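Local coordinates for long form salivary protein D7L (Phlebotomus duboscqi, PDB 6MTF), which binds and sequesters cysteinyl leukotrienes and a thromboxane A2 analogue, helping female sandflies to feed on vertebrate blood, at residues M1-R6 and D169-P174. Numbering follows the deposited sequence.
Sequences MWRYPR and DEDNEP
The amino group of Met1 is held by three carboxylates, those of Asp169, Asp171 and Glu173. Asp169 OD2 lies 2.6 Å from Met1 N and receives it on its syn side, somewhat out of the carboxylate plane. Glu173 reaches over with an extended chain, its CG anti to its backbone N (chi1 -172°). Met1 N meets Glu173 OE1 from above the carboxylate plane, at 2.7 Å. Asp171 OD2 offers its anti lone pair to Met1 N over a longer 3.2 Å. So much negative charge probably keeps the amino group protonated.

The acidic segment opens with a type I beta turn from Asp169 to Asn172, combined with an Asx turn closed by Asp169 OD1 and the N of Asp171. Asp169 OD1 also accepts from the backbone N of Glu173, and the two donors arrive from opposite faces of its carboxylate. This leaves OD2 for the chain start. In this PBP/GOBP-family protein the contact joins the loop leading into helix 8-21 to the loop between helices 159-164 and 187-196.

The side chains of Arg3 and Glu170 run antiparallel, one alongside the other. Glu170 CB sits over the centre of the Arg3 guanidinium, 3.5 Å from CZ. Glu170 OE1 lies well out of that plane, so its pairing with Arg3 NE is one of charge alone. Asp171 OD1 instead takes the guanidinium edge, 3.0 Å from Arg3 NH2, with an N-H...O angle of 163°. Water 1 accepts from Arg3 NE. Arg6 NH1 comes within 4.0 Å of Glu170 OE2, too far for a salt bridge, and bonds to Arg3 O at 2.7 Å, while Trp2 CE3 lies over one face of the Arg6 guanidinium.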
ATOM      1  N   MET A   1       6.331  10.299  -6.192  1.00 12.23           N
ATOM      2  CA  MET A   1       7.267  10.003  -5.119  1.00 17.68           C
ATOM      3  C   MET A   1       6.525   9.778  -3.823  1.00 14.95           C
ATOM      4  O   MET A   1       5.586  10.495  -3.506  1.00 16.07           O
ATOM      5  CB  MET A   1       8.265  11.142  -4.936  1.00 20.90           C
ATOM      6  CG  MET A   1       9.571  10.942  -5.648  1.00 32.81           C
ATOM      7  SD  MET A   1      10.560  12.427  -5.466  1.00 31.48           S
ATOM      8  CE  MET A   1       9.676  13.549  -6.547  1.00 36.80           C
ATOM      9  N   TRP A   2       6.965   8.796  -3.055  1.00 11.80           N
ATOM     10  CA  TRP A   2       6.233   8.449  -1.849  1.00 15.99           C
ATOM     11  C   TRP A   2       6.436   9.502  -0.773  1.00 15.21           C
ATOM     12  O   TRP A   2       7.493  10.130  -0.681  1.00 14.43           O
ATOM     13  CB  TRP A   2       6.667   7.071  -1.365  1.00 26.58           C
ATOM     14  CG  TRP A   2       6.081   6.032  -2.235  1.00 34.66           C
ATOM     15  CD1 TRP A   2       6.230   5.920  -3.592  1.00 44.03           C
ATOM     16  CD2 TRP A   2       5.203   4.978  -1.841  1.00 26.91           C
ATOM     17  NE1 TRP A   2       5.514   4.848  -4.059  1.00 42.42           N
ATOM     18  CE2 TRP A   2       4.875   4.250  -3.004  1.00 36.06           C
ATOM     19  CE3 TRP A   2       4.674   4.566  -0.616  1.00 17.06           C
ATOM     20  CZ2 TRP A   2       4.042   3.136  -2.975  1.00 30.84           C
ATOM     21  CZ3 TRP A   2       3.845   3.458  -0.593  1.00 19.32           C
ATOM     22  CH2 TRP A   2       3.541   2.755  -1.762  1.00 25.53           C
ATOM     23  N   ARG A   3       5.393   9.708   0.026  1.00 13.59           N
ATOM     24  CA  ARG A   3       5.408  10.653   1.128  1.00 19.69           C
ATOM     25  C   ARG A   3       5.390   9.906   2.455  1.00 14.69           C
ATOM     26  O   ARG A   3       4.786   8.838   2.582  1.00 15.11           O
ATOM     27  CB  ARG A   3       4.215  11.605   1.047  1.00 24.35           C
ATOM     28  CG  ARG A   3       4.347  12.595  -0.094  1.00 33.05           C
ATOM     29  CD  ARG A   3       3.086  13.410  -0.299  1.00 35.49           C
ATOM     30  NE  ARG A   3       3.077  14.040  -1.613  1.00 29.29           N
ATOM     31  CZ  ARG A   3       2.093  14.811  -2.059  1.00 30.77           C
ATOM     32  NH1 ARG A   3       1.036  15.047  -1.290  1.00 27.64           N
ATOM     33  NH2 ARG A   3       2.163  15.339  -3.275  1.00 27.20           N
ATOM     34  N   TYR A   4       6.068  10.478   3.437  1.00 11.43           N
ATOM     35  CA  TYR A   4       6.191   9.903   4.768  1.00 12.37           C
ATOM     36  C   TYR A   4       5.905  10.980   5.804  1.00 13.62           C
ATOM     37  O   TYR A   4       6.210  12.153   5.580  1.00 12.84           O
ATOM     38  CB  TYR A   4       7.594   9.319   4.992  1.00 11.14           C
ATOM     39  CG  TYR A   4       8.014   8.351   3.902  1.00 10.54           C
ATOM     40  CD1 TYR A   4       7.683   7.004   3.986  1.00  9.68           C
ATOM     41  CD2 TYR A   4       8.735   8.786   2.790  1.00 12.14           C
ATOM     42  CE1 TYR A   4       8.053   6.112   2.999  1.00 13.66           C
ATOM     43  CE2 TYR A   4       9.109   7.900   1.795  1.00 15.37           C
ATOM     44  CZ  TYR A   4       8.765   6.557   1.912  1.00 14.20           C
ATOM     45  OH  TYR A   4       9.119   5.650   0.941  1.00 12.03           O
ATOM     46  N   PRO A   5       5.324  10.612   6.950  1.00 12.84           N
ATOM     47  CA  PRO A   5       4.954   9.248   7.352  1.00 10.88           C
ATOM     48  C   PRO A   5       3.745   8.722   6.569  1.00 14.36           C
ATOM     49  O   PRO A   5       3.108   9.486   5.848  1.00 11.20           O
ATOM     50  CB  PRO A   5       4.618   9.403   8.839  1.00 12.40           C
ATOM     51  CG  PRO A   5       4.167  10.826   8.971  1.00 15.53           C
ATOM     52  CD  PRO A   5       4.994  11.611   7.983  1.00 14.44           C
ATOM     53  N   ARG A   6       3.457   7.433   6.699  1.00 11.92           N
ATOM     54  CA  ARG A   6       2.290   6.842   6.061  1.00  9.04           C
ATOM     55  C   ARG A   6       1.055   7.071   6.927  1.00 14.73           C
ATOM     56  O   ARG A   6       1.113   6.937   8.153  1.00 11.03           O
ATOM     57  CB  ARG A   6       2.517   5.346   5.837  1.00  8.19           C
ATOM     58  CG  ARG A   6       3.872   5.020   5.177  1.00  8.78           C
ATOM     59  CD  ARG A   6       4.015   5.666   3.807  1.00  8.24           C
ATOM     60  NE  ARG A   6       3.016   5.158   2.866  1.00  7.84           N
ATOM     61  CZ  ARG A   6       2.623   5.798   1.767  1.00 13.02           C
ATOM     62  NH1 ARG A   6       3.150   6.983   1.452  1.00  8.67           N
ATOM     63  NH2 ARG A   6       1.703   5.247   0.975  1.00 12.34           N
ATOM     64  N   ASP A 169       0.678   7.677  -7.270  1.00 12.74           N
ATOM     65  CA  ASP A 169       0.766   8.115  -5.883  1.00 16.24           C
ATOM     66  C   ASP A 169       0.252   9.555  -5.763  1.00 16.67           C
ATOM     67  O   ASP A 169      -0.300  10.127  -6.707  1.00 12.39           O
ATOM     68  CB  ASP A 169       2.197   7.935  -5.351  1.00 11.78           C
ATOM     69  CG  ASP A 169       3.220   8.780  -6.092  1.00 10.91           C
ATOM     70  OD1 ASP A 169       2.832   9.723  -6.817  1.00 13.96           O
ATOM     71  OD2 ASP A 169       4.433   8.498  -5.952  1.00 13.88           O
ATOM     72  N   GLU A 170       0.424  10.159  -4.585  1.00 19.83           N
ATOM     73  CA  GLU A 170      -0.034  11.530  -4.369  1.00 28.86           C
ATOM     74  C   GLU A 170       0.620  12.518  -5.327  1.00 32.90           C
ATOM     75  O   GLU A 170       0.056  13.592  -5.569  1.00 36.41           O
ATOM     76  CB  GLU A 170       0.225  11.949  -2.920  1.00 31.31           C
ATOM     77  CG  GLU A 170       0.157  10.807  -1.911  1.00 33.05           C
ATOM     78  CD  GLU A 170       1.459  10.041  -1.816  1.00 43.59           C
ATOM     79  OE1 GLU A 170       2.520  10.693  -1.852  1.00 50.56           O
ATOM     80  OE2 GLU A 170       1.432   8.790  -1.729  1.00 45.69           O
ATOM     81  N   ASP A 171       1.779  12.177  -5.894  1.00 27.07           N
ATOM     82  CA  ASP A 171       2.471  13.024  -6.858  1.00 24.07           C
ATOM     83  C   ASP A 171       2.050  12.777  -8.301  1.00 27.60           C
ATOM     84  O   ASP A 171       2.649  13.358  -9.210  1.00 25.67           O
ATOM     85  CB  ASP A 171       3.980  12.812  -6.757  1.00 36.58           C
ATOM     86  CG  ASP A 171       4.612  13.654  -5.685  1.00 36.96           C
ATOM     87  OD1 ASP A 171       4.112  14.771  -5.425  1.00 33.57           O
ATOM     88  OD2 ASP A 171       5.615  13.192  -5.110  1.00 38.43           O
ATOM     89  N   ASN A 172       1.054  11.927  -8.539  1.00 20.17           N
ATOM     90  CA  ASN A 172       0.718  11.493  -9.890  1.00 16.08           C
ATOM     91  C   ASN A 172       1.919  10.844 -10.578  1.00 18.18           C
ATOM     92  O   ASN A 172       2.116  10.974 -11.787  1.00 20.61           O
ATOM     93  CB  ASN A 172       0.154  12.647 -10.729  1.00 23.29           C
ATOM     94  CG  ASN A 172      -1.306  12.932 -10.413  1.00 24.42           C
ATOM     95  OD1 ASN A 172      -2.147  12.035 -10.472  1.00 25.13           O
ATOM     96  ND2 ASN A 172      -1.614  14.181 -10.065  1.00 17.81           N
ATOM     97  N   GLU A 173       2.717  10.165  -9.816  1.00 16.53           N
ATOM     98  CA  GLU A 173       3.761   9.298 -10.329  1.00 18.58           C
ATOM     99  C   GLU A 173       3.261   7.863 -10.315  1.00 13.69           C
ATOM    100  O   GLU A 173       2.668   7.443  -9.310  1.00 11.92           O
ATOM    101  CB  GLU A 173       5.007   9.428  -9.468  1.00 20.15           C
ATOM    102  CG  GLU A 173       6.241   8.740  -9.978  1.00 32.16           C
ATOM    103  CD  GLU A 173       7.426   9.012  -9.070  1.00 42.69           C
ATOM    104  OE1 GLU A 173       7.528  10.156  -8.567  1.00 41.95           O
ATOM    105  OE2 GLU A 173       8.238   8.089  -8.849  1.00 43.95           O
ATOM    106  N   PRO A 174       3.444   7.085 -11.385  1.00 10.89           N
ATOM    107  CA  PRO A 174       2.944   5.705 -11.371  1.00 10.25           C
ATOM    108  C   PRO A 174       3.603   4.884 -10.273  1.00 10.44           C
ATOM    109  O   PRO A 174       4.772   5.077  -9.927  1.00 12.12           O
ATOM    110  CB  PRO A 174       3.305   5.175 -12.763  1.00 10.79           C
ATOM    111  CG  PRO A 174       3.508   6.420 -13.614  1.00 11.62           C
ATOM    112  CD  PRO A 174       4.074   7.438 -12.669  1.00 11.63           C
TER
HETATM  113  O   HOH W   1       5.647  13.674  -2.736  1.00 36.37           O
HETATM  114  O   HOH W   2       1.914   5.405  -2.199  1.00 23.67           O